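Local coordinates for lipoprotein LpqN (Mycobacterium tuberculosis, PDB 6E5D) that takes part in cell envelope biogenesis, interacts with the periplasmic loops of the mycolate transporters MmpL3 and MmpL11, and is needed for survival inside host cells, at residues Gly164-Gln169 with Thr187-Ser192; Pro142-Asn147 with Val183-Val188; Lys127-Ile132 with Gln193-Val198. All coordinates share one frame; numbering follows the deposited sequence. Where two conformers were deposited one is given.

How the contacts relate
The three contacts lie on one curved antiparallel sheet, whose strand 179-192 is common to contacts 1 and 2. Contact 1 pairs it with strand 165-176, its hairpin partner, while contact 2 sets helix 142-146 over its earlier half; Thr-187 and Val-188 belong to both, and the centres are about 14 Å apart. Pro-142 CG of contact 2 lies 3.6 Å from Trp-168 NE1 of contact 1. Contact 3 joins strands 120-129 and 195-206 and closes the chain loop within which contacts 1 and 2 are nested. Its centre is about 12 Å from that of contact 1 and about 20 Å from that of contact 2. Ile-190 and Phe-197 link contacts 1 and 3 through the backbone.

Contact 1. Residues Gly164-Gln169 with Thr187-Ser192; sequences GFSAWQ and TVVIPS
The Phe-165 ring carries the methyl CG2 of Ile-190 over one face in a CH-pi contact, 3.9 Å from CG2 to the ring centroid and displaced toward the rim over CE1 and CZ. Pro-191 meets the same ring obliquely with its CD, 3.7 Å from Phe-165 CD1, the two side chains running past each other in opposite senses. The ring is brought beneath Ile-190 by a chi1 of -63°, which sets CG opposite the carbonyl carbon. Phe-165 CB in turn rests on Val-188 CG1 at 3.7 Å.

Beyond the ring, the segments pair antiparallel at Ala-167 and Trp-168 and draw apart toward Phe-165. Trp-168 and Thr-187 are a hydrogen-bonded pair: Trp-168 N donates to Thr-187 O at 2.9 Å, and Thr-187 N returns the bond to Trp-168 O. Ala-167 and Val-188 follow as a non-hydrogen-bonded pair, with Ala-167 CB against Val-188 CG2 at 3.8 Å. A longer bond of 3.2 Å, from Val-189 N to Ser-166 O, marks the widening toward Phe-165.

The indole of Trp-168 leads away from Thr-187, and its NE1 donates to Asp-156 O; Thr-187 OG1 is bonded to Gln-200. This is the open end of the hairpin of strands 165-176 and 179-192. Ile-226 of strand 225-227 packs on Phe-165, Val-188 and Ile-190, whereas helix 134-139 touches Ser-166, Thr-187 and Val-189 through Val-137 and Leu-138.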
# COMPACT_ATOMS: atom_id res chain seq x y z
N GLY A 164 -9.64 -0.51 13.19
CA GLY A 164 -10.90 0.20 13.27
C GLY A 164 -11.18 1.12 12.10
O GLY A 164 -12.27 1.70 12.04
N PHE A 165 -10.23 1.27 11.18
CA PHE A 165 -10.38 2.15 10.03
C PHE A 165 -10.75 1.32 8.80
O PHE A 165 -10.30 0.19 8.64
CB PHE A 165 -9.09 2.93 9.78
CG PHE A 165 -8.72 3.86 10.90
CD1 PHE A 165 -9.31 5.11 11.00
CD2 PHE A 165 -7.81 3.47 11.87
CE1 PHE A 165 -8.98 5.96 12.04
CE2 PHE A 165 -7.48 4.32 12.91
CZ PHE A 165 -8.07 5.57 12.99
N SER A 166 -11.59 1.90 7.94
CA SER A 166 -12.03 1.19 6.75
C SER A 166 -10.88 1.07 5.75
O SER A 166 -9.98 1.91 5.70
CB SER A 166 -13.22 1.89 6.11
OG SER A 166 -12.85 3.16 5.58
N ALA A 167 -10.93 0.00 4.95
CA ALA A 167 -9.84 -0.29 4.03
C ALA A 167 -10.36 -1.03 2.81
O ALA A 167 -11.53 -1.43 2.75
CB ALA A 167 -8.74 -1.11 4.72
N TRP A 168 -9.47 -1.21 1.84
CA TRP A 168 -9.74 -1.97 0.63
C TRP A 168 -8.47 -2.71 0.24
O TRP A 168 -7.38 -2.15 0.36
CB TRP A 168 -10.19 -1.06 -0.52
CG TRP A 168 -10.80 -1.81 -1.65
CD1 TRP A 168 -10.16 -2.30 -2.75
CD2 TRP A 168 -12.18 -2.16 -1.80
NE1 TRP A 168 -11.05 -2.94 -3.57
CE2 TRP A 168 -12.30 -2.87 -3.01
CE3 TRP A 168 -13.32 -1.94 -1.02
CZ2 TRP A 168 -13.52 -3.36 -3.46
CZ3 TRP A 168 -14.53 -2.43 -1.47
CH2 TRP A 168 -14.62 -3.13 -2.68
N GLN A 169 -8.61 -3.95 -0.22
CA GLN A 169 -7.47 -4.77 -0.62
C GLN A 169 -7.76 -5.46 -1.94
O GLN A 169 -8.88 -5.94 -2.16
CB GLN A 169 -7.14 -5.83 0.45
CG GLN A 169 -5.78 -6.49 0.28
CD GLN A 169 -5.81 -7.73 -0.59
OE1 GLN A 169 -6.88 -8.27 -0.90
NE2 GLN A 169 -4.64 -8.21 -0.99
N THR A 187 -5.28 -0.44 1.06
CA THR A 187 -5.42 0.99 1.28
C THR A 187 -6.30 1.21 2.50
O THR A 187 -7.38 0.63 2.60
CB THR A 187 -6.02 1.67 0.05
OG1 THR A 187 -5.17 1.45 -1.09
CG2 THR A 187 -6.20 3.17 0.27
N VAL A 188 -5.82 2.03 3.44
CA VAL A 188 -6.54 2.34 4.67
C VAL A 188 -6.71 3.85 4.74
O VAL A 188 -5.74 4.59 4.58
CB VAL A 188 -5.81 1.82 5.91
CG1 VAL A 188 -6.66 2.00 7.16
CG2 VAL A 188 -5.39 0.35 5.74
N VAL A 189 -7.94 4.30 5.00
CA VAL A 189 -8.22 5.71 5.22
C VAL A 189 -8.30 5.96 6.72
O VAL A 189 -8.92 5.19 7.46
CB VAL A 189 -9.51 6.16 4.51
CG1 VAL A 189 -9.32 6.11 3.00
CG2 VAL A 189 -10.71 5.30 4.93
N ILE A 190 -7.65 7.03 7.17
CA ILE A 190 -7.46 7.29 8.59
C ILE A 190 -7.89 8.72 8.88
O ILE A 190 -7.05 9.63 8.92
CB ILE A 190 -6.00 7.04 9.00
CG1 ILE A 190 -5.57 5.62 8.64
CG2 ILE A 190 -5.80 7.29 10.50
CD1 ILE A 190 -4.08 5.38 8.77
N PRO A 191 -9.19 8.98 9.05
CA PRO A 191 -9.63 10.35 9.34
C PRO A 191 -9.12 10.81 10.70
O PRO A 191 -9.24 10.10 11.70
CB PRO A 191 -11.17 10.24 9.32
CG PRO A 191 -11.46 8.97 8.59
CD PRO A 191 -10.32 8.05 8.91
N SER A 192 -8.57 12.01 10.73
CA SER A 192 -7.97 12.54 11.94
C SER A 192 -8.28 14.03 12.03
O SER A 192 -9.07 14.56 11.24
CB SER A 192 -6.46 12.25 11.96
OG SER A 192 -5.96 12.20 13.28

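Contact 2. Residues Pro142-Asn147 with Val183-Val188; sequences PGELKN and VAQKTV
Gln-185 and Glu-144 form the polar link between strand and helix. Gln-185 NE2 donates to Glu-144 OE2 at 3.0 Å in a nearly straight bond (176° at the hydrogen), which leaves in the plane of the amide but reaches the oxygen from above the carboxylate plane. The glutamate comes in nearly perpendicular to the glutamine, with their flat ends turned 61° apart. Beside them, Leu-145 makes the apolar part of the contact. Its CD2 packs toward Val-183, whose side chain is modelled in two conformers, so the detail of that meeting is less certain; its CD1 lies 3.9 Å from Gln-185 CB, against the aliphatic stem of the glutamine.

Two waters lie at the amide oxygen. Water 2 accepts from the backbone Leu-145 N and donates to Gln-185 OE1 at 2.7 Å, so the glutamine is tied to the helix backbone as well as to the carboxylate. Water 1 is near both Glu-144 OE2, at 2.9 Å, and Gln-185 OE1.

Extended chains on both sides span the gap: Glu-144 and Gln-185 each have CG trans to the backbone N (chi1 179° for Gln-185), allowing their ends to meet although the axes approach only to 9.4 Å. Further out, Gln-185 NE2 also donates to Asn-202 OD1, so both donors of the buried amide group have acceptors and its rotation is fixed.

The helix runs nearly antiparallel to the strand, packed over one face of the large sheet. Gln-200 of strand 195-206 touches both Glu-144 and Gln-185, Phe-151 packs on Leu-145, and Pro-142 sits against Trp-168 and Leu-170 of strand 165-176.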
# COMPACT_ATOMS: atom_id res chain seq x y z
N PRO A 142 -8.74 0.68 -6.30
CA PRO A 142 -8.33 -0.36 -7.25
C PRO A 142 -7.71 0.17 -8.53
O PRO A 142 -7.02 -0.60 -9.22
CB PRO A 142 -9.65 -1.10 -7.56
CG PRO A 142 -10.57 -0.75 -6.44
CD PRO A 142 -10.19 0.64 -6.03
N GLY A 143 -7.91 1.44 -8.87
CA GLY A 143 -7.49 1.93 -10.17
C GLY A 143 -6.01 1.77 -10.43
O GLY A 143 -5.60 1.38 -11.52
N GLU A 144 -5.18 2.07 -9.42
CA GLU A 144 -3.73 2.07 -9.63
C GLU A 144 -3.25 0.70 -10.11
O GLU A 144 -2.56 0.60 -11.13
CB GLU A 144 -3.03 2.47 -8.33
CG GLU A 144 -1.51 2.54 -8.44
CD GLU A 144 -0.83 2.80 -7.11
OE1 GLU A 144 0.42 2.77 -7.07
OE2 GLU A 144 -1.54 3.04 -6.11
N LEU A 145 -3.59 -0.36 -9.38
CA LEU A 145 -3.15 -1.69 -9.78
C LEU A 145 -3.75 -2.10 -11.12
O LEU A 145 -3.07 -2.70 -11.95
CB LEU A 145 -3.51 -2.72 -8.70
CG LEU A 145 -2.35 -3.18 -7.81
CD1 LEU A 145 -1.72 -2.00 -7.09
CD2 LEU A 145 -2.83 -4.23 -6.81
N LYS A 146 -5.02 -1.77 -11.34
CA LYS A 146 -5.66 -2.13 -12.60
C LYS A 146 -5.02 -1.44 -13.79
O LYS A 146 -5.19 -1.90 -14.93
CB LYS A 146 -7.16 -1.81 -12.54
CG LYS A 146 -7.92 -2.66 -11.53
CD LYS A 146 -9.33 -2.15 -11.32
CE LYS A 146 -10.29 -2.71 -12.35
NZ LYS A 146 -11.49 -1.84 -12.53
N ASN A 147 -4.28 -0.36 -13.57
CA ASN A 147 -3.60 0.35 -14.65
C ASN A 147 -2.18 -0.15 -14.89
O ASN A 147 -1.53 0.33 -15.82
CB ASN A 147 -3.57 1.85 -14.34
CG ASN A 147 -4.91 2.52 -14.55
OD1 ASN A 147 -5.84 1.92 -15.08
ND2 ASN A 147 -5.02 3.78 -14.13
N VAL A 183 1.51 -8.69 -7.24
CA VAL A 183 1.34 -7.42 -6.56
C VAL A 183 0.05 -7.45 -5.76
O VAL A 183 -0.93 -8.11 -6.14
CB VAL A 183 1.32 -6.24 -7.57
CG1 VAL A 183 0.13 -6.36 -8.53
CG2 VAL A 183 1.33 -4.90 -6.85
N ALA A 184 0.06 -6.76 -4.63
CA ALA A 184 -1.12 -6.62 -3.79
C ALA A 184 -1.03 -5.26 -3.11
O ALA A 184 0.06 -4.74 -2.85
CB ALA A 184 -1.23 -7.74 -2.76
N GLN A 185 -2.20 -4.69 -2.81
CA GLN A 185 -2.22 -3.37 -2.19
C GLN A 185 -3.41 -3.30 -1.25
O GLN A 185 -4.54 -3.55 -1.66
CB GLN A 185 -2.31 -2.27 -3.24
CG GLN A 185 -2.38 -0.87 -2.65
CD GLN A 185 -2.53 0.20 -3.71
OE1 GLN A 185 -3.59 0.33 -4.32
NE2 GLN A 185 -1.47 0.96 -3.95
N LYS A 186 -3.14 -2.94 0.00
CA LYS A 186 -4.19 -2.60 0.96
C LYS A 186 -4.14 -1.11 1.23
O LYS A 186 -3.08 -0.57 1.57
CB LYS A 186 -4.03 -3.40 2.26
CG LYS A 186 -5.13 -3.12 3.29
CD LYS A 186 -5.18 -4.18 4.38
CE LYS A 186 -6.35 -3.96 5.33
NZ LYS A 186 -6.47 -5.06 6.34
N THR A 187 -5.28 -0.44 1.06
CA THR A 187 -5.42 0.99 1.28
C THR A 187 -6.30 1.21 2.50
O THR A 187 -7.38 0.63 2.60
CB THR A 187 -6.02 1.67 0.05
OG1 THR A 187 -5.17 1.45 -1.09
CG2 THR A 187 -6.20 3.17 0.27
N VAL A 188 -5.82 2.03 3.44
CA VAL A 188 -6.54 2.34 4.67
C VAL A 188 -6.71 3.85 4.74
O VAL A 188 -5.74 4.59 4.58
CB VAL A 188 -5.81 1.82 5.91
CG1 VAL A 188 -6.66 2.00 7.16
CG2 VAL A 188 -5.39 0.35 5.74
O HOH W 1 -4.28 3.14 -5.33
O HOH W 2 -4.71 -0.23 -6.72

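Contact 3. Residues Lys127-Ile132 with Gln193-Val198; sequences KLTGDI and QGAVFV
Leu-128 and Val-196 form an antiparallel hydrogen-bonded pair, with Leu-128 N donating to Val-196 O at 2.8 Å and Val-196 N to Leu-128 O at 2.9 Å, while Lys-127 and Phe-197 make the adjoining non-hydrogen-bonded pair.

On the face bearing Lys-127 and Phe-197, the lysine stem lies alongside the aromatic ring and points the same way. Its CG stands over the ring face in a CH-pi contact, 4.2 Å from the Phe-197 centroid, and CB approaches CE2 to 3.7 Å. All four lysine torsions are close to 180°, and this straight chain carries CE past the ring to Ala-195 CB, 3.7 Å away.

The pairing joins strand 120-129 to strand 195-206 within the large antiparallel sheet of a domain whose family belongs to the Mog1p/PsbP clan. On the other side of strand 120-129, strand 71-74 bonds to Lys-127 and Thr-129 through Thr-73 and Gln-71, and Phe-197 pairs through its backbone with Ile-190.

The face of Leu-128 and Val-196 is wholly aliphatic in this contact. Leu-128 CD1 presses on Val-198 CG2 at 3.5 Å, and from the loop after the strand Ile-132 sends its CG2 to Val-196 CG2 at 3.9 Å, the two side chains passing head to tail. Where the backbones part, water 3 bridges them: it accepts from Gly-130 N and donates to Gly-194 O at 3.0 Å. Close by, the methyl CG2 of Thr-129 rests against Ala-195 CB.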
# COMPACT_ATOMS: atom_id res chain seq x y z
N LYS A 127 -0.94 12.64 3.79
CA LYS A 127 -1.87 13.46 4.55
C LYS A 127 -2.68 14.29 3.56
O LYS A 127 -2.11 15.10 2.81
CB LYS A 127 -1.13 14.36 5.53
CG LYS A 127 -2.02 15.30 6.32
CD LYS A 127 -1.23 16.04 7.39
CE LYS A 127 -2.09 17.03 8.15
NZ LYS A 127 -1.32 17.68 9.26
N LEU A 128 -4.00 14.09 3.56
CA LEU A 128 -4.90 14.83 2.69
C LEU A 128 -5.64 15.89 3.49
O LEU A 128 -6.15 15.60 4.58
CB LEU A 128 -5.90 13.89 2.03
CG LEU A 128 -5.32 12.72 1.23
CD1 LEU A 128 -6.44 11.89 0.62
CD2 LEU A 128 -4.37 13.21 0.16
N THR A 129 -5.69 17.10 2.96
CA THR A 129 -6.49 18.18 3.54
C THR A 129 -7.34 18.80 2.45
O THR A 129 -6.92 18.89 1.29
CB THR A 129 -5.61 19.25 4.20
OG1 THR A 129 -4.76 19.85 3.21
CG2 THR A 129 -4.76 18.64 5.30
N GLY A 130 -8.55 19.22 2.82
CA GLY A 130 -9.49 19.78 1.87
C GLY A 130 -10.86 19.14 1.99
O GLY A 130 -11.25 18.69 3.07
N ASP A 131 -11.59 19.10 0.88
CA ASP A 131 -12.94 18.52 0.86
C ASP A 131 -12.81 17.05 0.48
O ASP A 131 -12.91 16.67 -0.68
CB ASP A 131 -13.83 19.28 -0.12
CG ASP A 131 -15.29 18.93 0.03
OD1 ASP A 131 -15.61 18.03 0.84
OD2 ASP A 131 -16.13 19.54 -0.66
N ILE A 132 -12.60 16.21 1.50
CA ILE A 132 -12.24 14.81 1.31
C ILE A 132 -13.40 13.94 1.75
O ILE A 132 -13.93 14.11 2.86
CB ILE A 132 -10.97 14.45 2.09
CG1 ILE A 132 -9.80 15.34 1.66
CG2 ILE A 132 -10.62 12.98 1.89
CD1 ILE A 132 -8.80 15.59 2.77
N GLN A 193 -7.67 14.69 13.00
CA GLN A 193 -7.91 16.11 13.25
C GLN A 193 -7.67 16.96 12.00
O GLN A 193 -6.53 17.25 11.64
CB GLN A 193 -7.03 16.60 14.40
CG GLN A 193 -5.52 16.36 14.23
CD GLN A 193 -5.08 14.97 14.67
OE1 GLN A 193 -5.88 14.17 15.16
NE2 GLN A 193 -3.79 14.68 14.49
N GLY A 194 -8.76 17.36 11.34
CA GLY A 194 -8.65 18.28 10.23
C GLY A 194 -7.93 17.74 9.02
O GLY A 194 -7.50 18.52 8.17
N ALA A 195 -7.78 16.42 8.91
CA ALA A 195 -7.14 15.83 7.75
C ALA A 195 -7.58 14.38 7.65
O ALA A 195 -8.17 13.82 8.57
CB ALA A 195 -5.61 15.93 7.83
N VAL A 196 -7.29 13.78 6.50
CA VAL A 196 -7.49 12.35 6.28
C VAL A 196 -6.16 11.77 5.83
O VAL A 196 -5.63 12.14 4.78
CB VAL A 196 -8.59 12.07 5.23
CG1 VAL A 196 -8.68 10.57 4.95
CG2 VAL A 196 -9.93 12.62 5.70
N PHE A 197 -5.61 10.88 6.65
CA PHE A 197 -4.38 10.19 6.29
C PHE A 197 -4.73 8.95 5.47
O PHE A 197 -5.76 8.31 5.68
CB PHE A 197 -3.58 9.80 7.53
CG PHE A 197 -3.02 10.97 8.28
CD1 PHE A 197 -3.78 11.63 9.23
CD2 PHE A 197 -1.73 11.41 8.04
CE1 PHE A 197 -3.26 12.72 9.93
CE2 PHE A 197 -1.21 12.49 8.73
CZ PHE A 197 -1.97 13.14 9.67
N VAL A 198 -3.87 8.63 4.50
CA VAL A 198 -4.06 7.48 3.63
C VAL A 198 -2.81 6.61 3.73
O VAL A 198 -1.71 7.05 3.38
CB VAL A 198 -4.32 7.90 2.18
CG1 VAL A 198 -4.50 6.66 1.29
CG2 VAL A 198 -5.53 8.82 2.11
O HOH W 3 -9.08 18.62 5.64